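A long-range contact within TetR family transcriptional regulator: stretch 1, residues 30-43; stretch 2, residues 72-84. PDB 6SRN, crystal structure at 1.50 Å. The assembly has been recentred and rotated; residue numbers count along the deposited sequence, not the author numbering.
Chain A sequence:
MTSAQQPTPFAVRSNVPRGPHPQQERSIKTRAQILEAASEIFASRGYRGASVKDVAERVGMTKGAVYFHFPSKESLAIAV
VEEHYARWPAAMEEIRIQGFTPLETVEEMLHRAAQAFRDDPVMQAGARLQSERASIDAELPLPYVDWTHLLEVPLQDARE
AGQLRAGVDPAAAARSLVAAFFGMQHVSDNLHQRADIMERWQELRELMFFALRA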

# COMPACT_ATOMS: atom_id res chain seq x y z
N THR A 30 -5.09 -23.38 23.26
CA THR A 30 -4.66 -22.13 23.83
C THR A 30 -5.14 -20.98 22.96
O THR A 30 -5.57 -21.17 21.82
N ARG A 31 -5.07 -19.78 23.52
CA ARG A 31 -5.40 -18.56 22.79
C ARG A 31 -4.59 -18.45 21.53
O ARG A 31 -5.14 -18.13 20.48
N ALA A 32 -3.29 -18.69 21.64
CA ALA A 32 -2.39 -18.65 20.51
C ALA A 32 -2.80 -19.63 19.41
O ALA A 32 -2.72 -19.30 18.25
N GLN A 33 -3.23 -20.84 19.78
CA GLN A 33 -3.70 -21.82 18.80
C GLN A 33 -4.96 -21.36 18.09
O GLN A 33 -5.07 -21.50 16.87
N ILE A 34 -5.87 -20.79 18.85
CA ILE A 34 -7.10 -20.23 18.25
C ILE A 34 -6.72 -19.09 17.31
O ILE A 34 -7.25 -19.00 16.21
N LEU A 35 -5.83 -18.21 17.75
CA LEU A 35 -5.40 -17.09 16.94
C LEU A 35 -4.72 -17.55 15.66
O LEU A 35 -4.92 -16.94 14.63
N GLU A 36 -3.94 -18.64 15.71
CA GLU A 36 -3.28 -19.15 14.51
C GLU A 36 -4.30 -19.67 13.49
O GLU A 36 -4.22 -19.36 12.30
N ALA A 37 -5.28 -20.43 13.98
CA ALA A 37 -6.36 -20.91 13.12
C ALA A 37 -7.17 -19.78 12.52
O ALA A 37 -7.47 -19.80 11.33
N ALA A 38 -7.49 -18.79 13.35
CA ALA A 38 -8.20 -17.64 12.86
C ALA A 38 -7.39 -16.92 11.78
O ALA A 38 -7.94 -16.46 10.79
N SER A 39 -6.11 -16.83 12.01
CA SER A 39 -5.22 -16.14 11.06
C SER A 39 -5.22 -16.84 9.73
O SER A 39 -5.23 -16.21 8.68
N GLU A 40 -5.11 -18.16 9.76
CA GLU A 40 -5.12 -18.93 8.54
C GLU A 40 -6.39 -18.63 7.76
O GLU A 40 -6.32 -18.43 6.54
N ILE A 41 -7.53 -18.63 8.42
CA ILE A 41 -8.81 -18.41 7.74
C ILE A 41 -8.98 -16.96 7.24
O ILE A 41 -9.44 -16.72 6.13
N PHE A 42 -8.61 -16.01 8.07
CA PHE A 42 -8.70 -14.62 7.64
C PHE A 42 -7.76 -14.36 6.46
O PHE A 42 -8.10 -13.62 5.55
N ALA A 43 -6.56 -14.92 6.51
CA ALA A 43 -5.60 -14.70 5.41
C ALA A 43 -6.11 -15.25 4.07
O ALA A 43 -5.92 -14.63 3.02
N SER A 72 -16.59 -12.23 19.91
CA SER A 72 -17.16 -12.01 18.61
C SER A 72 -16.11 -12.14 17.55
O SER A 72 -14.91 -12.07 17.81
N LYS A 73 -16.57 -12.24 16.31
CA LYS A 73 -15.67 -12.21 15.17
C LYS A 73 -14.85 -10.92 15.13
O LYS A 73 -13.67 -10.93 14.80
N GLU A 74 -15.46 -9.81 15.55
CA GLU A 74 -14.76 -8.55 15.60
C GLU A 74 -13.57 -8.57 16.54
O GLU A 74 -12.47 -8.15 16.19
N SER A 75 -13.79 -9.07 17.76
CA SER A 75 -12.72 -9.14 18.77
C SER A 75 -11.65 -10.12 18.32
O SER A 75 -10.48 -9.95 18.62
N LEU A 76 -12.00 -11.14 17.57
CA LEU A 76 -11.02 -12.07 17.04
C LEU A 76 -10.13 -11.39 15.99
O LEU A 76 -8.91 -11.48 16.06
N ALA A 77 -10.76 -10.63 15.10
CA ALA A 77 -10.02 -9.85 14.13
C ALA A 77 -9.08 -8.81 14.80
O ALA A 77 -7.94 -8.64 14.41
N ILE A 78 -9.60 -8.10 15.80
CA ILE A 78 -8.76 -7.18 16.55
C ILE A 78 -7.56 -7.92 17.13
O ILE A 78 -6.44 -7.42 17.06
N ALA A 79 -7.77 -9.08 17.77
CA ALA A 79 -6.64 -9.76 18.40
C ALA A 79 -5.56 -10.17 17.39
O ALA A 79 -4.39 -10.11 17.68
N VAL A 80 -5.98 -10.62 16.21
CA VAL A 80 -5.05 -10.98 15.15
C VAL A 80 -4.23 -9.77 14.73
O VAL A 80 -3.01 -9.81 14.68
N VAL A 81 -4.89 -8.65 14.45
CA VAL A 81 -4.15 -7.45 14.04
C VAL A 81 -3.21 -6.97 15.15
O VAL A 81 -2.05 -6.66 14.93
N GLU A 82 -3.71 -6.92 16.37
CA GLU A 82 -2.86 -6.48 17.50
C GLU A 82 -1.63 -7.38 17.63
O GLU A 82 -0.51 -6.92 17.88
N GLU A 83 -1.80 -8.69 17.47
CA GLU A 83 -0.70 -9.59 17.64
C GLU A 83 0.35 -9.38 16.57
O GLU A 83 1.55 -9.47 16.85
N HIS A 84 -0.08 -9.13 15.34
CA HIS A 84 0.90 -8.99 14.24
C HIS A 84 1.73 -7.72 14.41
O HIS A 84 2.80 -7.62 13.82

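Helices that cross almost at right angles can share only a short patch of surface, so their packing depends on how well a few bumps fit a few hollows. Helices 31-43 and 73-84 illustrate the principle: they cross at -96° with axes 10.0 Å apart, and no hydrogen bond links them, so the fit is one of shape.

Three knobs interlock. Leu35 (chi1 m, chi2 t) leaves its backbone sideways, but its end reaches into the hollow formed by Leu76, Ala79, Val80 and Glu83; its CD2 lies 3.6 Å from Ala79 CB and 3.8 Å from Val80 CG2. Phe42, chi1 m, points toward the partner and fills the next hollow, among Lys73, Leu76, Ala77 and Val80. Its CE2 approaches Ala77 CA to 3.8 Å, while Val80 CG2 meets the ring at its edge. Val80 (t) returns the gesture, sitting among Leu35, Ala38, Ser39 and Phe42.

Smaller residues fill in around these knobs. Ala38 points toward the partner, its CB 3.6 Å from CD1 of Leu76, whose rotamer is t, p. Ser39 (m) donates its hydroxyl to its own helix, OG to Leu35 O at 2.9 Å, and that same OG rests 3.6 Å from Val80 CG1. Arg31, an exposed residue with chi1 to chi3 all t, brings NH2 within 4.2 Å of Ala79 CB.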

# COMPACT_ATOMS: atom_id res chain seq x y z
CB THR A 30 -3.13 -22.04 23.91
OG1 THR A 30 -2.60 -22.04 22.59
CG2 THR A 30 -2.56 -23.21 24.72
CB ARG A 31 -5.17 -17.35 23.68
CG ARG A 31 -5.75 -16.06 23.12
CD ARG A 31 -5.44 -14.89 24.05
NE ARG A 31 -5.98 -13.62 23.56
CZ ARG A 31 -7.23 -13.20 23.76
NH1 ARG A 31 -8.13 -13.96 24.40
NH2 ARG A 31 -7.60 -12.02 23.25
CB ALA A 32 -0.97 -18.91 20.95
CB GLN A 33 -3.95 -23.18 19.47
CG GLN A 33 -2.66 -23.87 19.88
CD GLN A 33 -2.87 -25.18 20.61
OE1 GLN A 33 -3.52 -25.24 21.64
NE2 GLN A 33 -2.26 -26.24 20.09
CB ILE A 34 -8.10 -19.77 19.33
CG1 ILE A 34 -8.52 -20.95 20.21
CG2 ILE A 34 -9.32 -19.11 18.69
CD1 ILE A 34 -9.19 -20.56 21.52
CB LEU A 35 -4.44 -16.19 17.73
CG LEU A 35 -4.96 -15.07 18.63
CD1 LEU A 35 -3.78 -14.22 19.11
CD2 LEU A 35 -5.94 -14.17 17.89
CB GLU A 36 -2.28 -20.22 14.90
CG GLU A 36 -1.28 -20.57 13.82
CD GLU A 36 -0.25 -19.45 13.52
OE1 GLU A 36 0.14 -18.59 14.39
OE2 GLU A 36 0.27 -19.47 12.38
CB ALA A 37 -7.27 -21.87 13.88
CB ALA A 38 -8.51 -16.69 14.00
CB SER A 39 -3.83 -16.04 11.62
OG SER A 39 -3.82 -15.12 12.72
CB GLU A 40 -5.01 -20.44 8.84
CG GLU A 40 -3.62 -20.84 9.37
CD GLU A 40 -3.57 -22.21 10.04
OE1 GLU A 40 -4.57 -22.94 9.99
OE2 GLU A 40 -2.50 -22.56 10.60
CB ILE A 41 -9.97 -18.91 8.63
CG1 ILE A 41 -9.87 -20.42 8.71
CG2 ILE A 41 -11.33 -18.45 8.08
CD1 ILE A 41 -10.70 -21.05 9.76
CB PHE A 42 -8.33 -13.64 8.74
CG PHE A 42 -9.37 -13.45 9.84
CD1 PHE A 42 -10.71 -13.22 9.56
CD2 PHE A 42 -8.95 -13.40 11.16
CE1 PHE A 42 -11.60 -12.99 10.61
CE2 PHE A 42 -9.82 -13.14 12.21
CZ PHE A 42 -11.14 -12.97 11.92
CB ALA A 43 -4.25 -15.28 5.76
CB SER A 72 -17.74 -10.61 18.55
OG SER A 72 -16.65 -9.68 18.75
CB LYS A 73 -16.49 -12.39 13.92
CG LYS A 73 -15.72 -12.56 12.67
CD LYS A 73 -16.77 -12.65 11.57
CE LYS A 73 -16.18 -12.48 10.25
NZ LYS A 73 -17.23 -12.66 9.21
CB GLU A 74 -15.73 -7.45 16.05
CG GLU A 74 -16.83 -7.11 15.08
CD GLU A 74 -18.15 -7.95 15.13
OE1 GLU A 74 -18.18 -9.10 15.60
OE2 GLU A 74 -19.18 -7.44 14.63
CB SER A 75 -13.33 -9.49 20.14
OG SER A 75 -13.79 -10.80 20.14
CB LEU A 76 -11.78 -13.29 16.47
CG LEU A 76 -10.95 -14.44 15.91
CD1 LEU A 76 -10.01 -15.09 16.91
CD2 LEU A 76 -11.90 -15.50 15.32
CB ALA A 77 -10.96 -9.21 13.12
CB ILE A 78 -9.57 -6.49 17.67
CG1 ILE A 78 -10.60 -5.55 17.04
CG2 ILE A 78 -8.63 -5.76 18.62
CD1 ILE A 78 -11.59 -5.02 18.03
CB ALA A 79 -7.13 -10.97 19.17
CB VAL A 80 -5.80 -11.57 13.93
CG1 VAL A 80 -4.87 -11.70 12.72
CG2 VAL A 80 -6.38 -12.93 14.30
CB VAL A 81 -5.11 -6.33 13.60
CG1 VAL A 81 -4.35 -5.06 13.30
CG2 VAL A 81 -5.87 -6.77 12.38
CB GLU A 82 -3.62 -6.47 18.82
CG GLU A 82 -4.62 -5.39 18.99
CD GLU A 82 -5.28 -5.56 20.35
OE1 GLU A 82 -5.43 -6.69 20.90
OE2 GLU A 82 -5.59 -4.55 20.91
CB GLU A 83 -1.22 -11.03 17.63
CG GLU A 83 -0.16 -12.08 17.50
CD GLU A 83 0.92 -11.95 18.52
OE1 GLU A 83 0.62 -11.53 19.66
OE2 GLU A 83 2.09 -12.30 18.19
CB HIS A 84 0.18 -9.16 12.89
CG HIS A 84 -0.00 -7.93 12.04
ND1 HIS A 84 -0.83 -6.88 12.38
CD2 HIS A 84 0.47 -7.63 10.82
CE1 HIS A 84 -0.84 -5.98 11.42
NE2 HIS A 84 -0.07 -6.42 10.45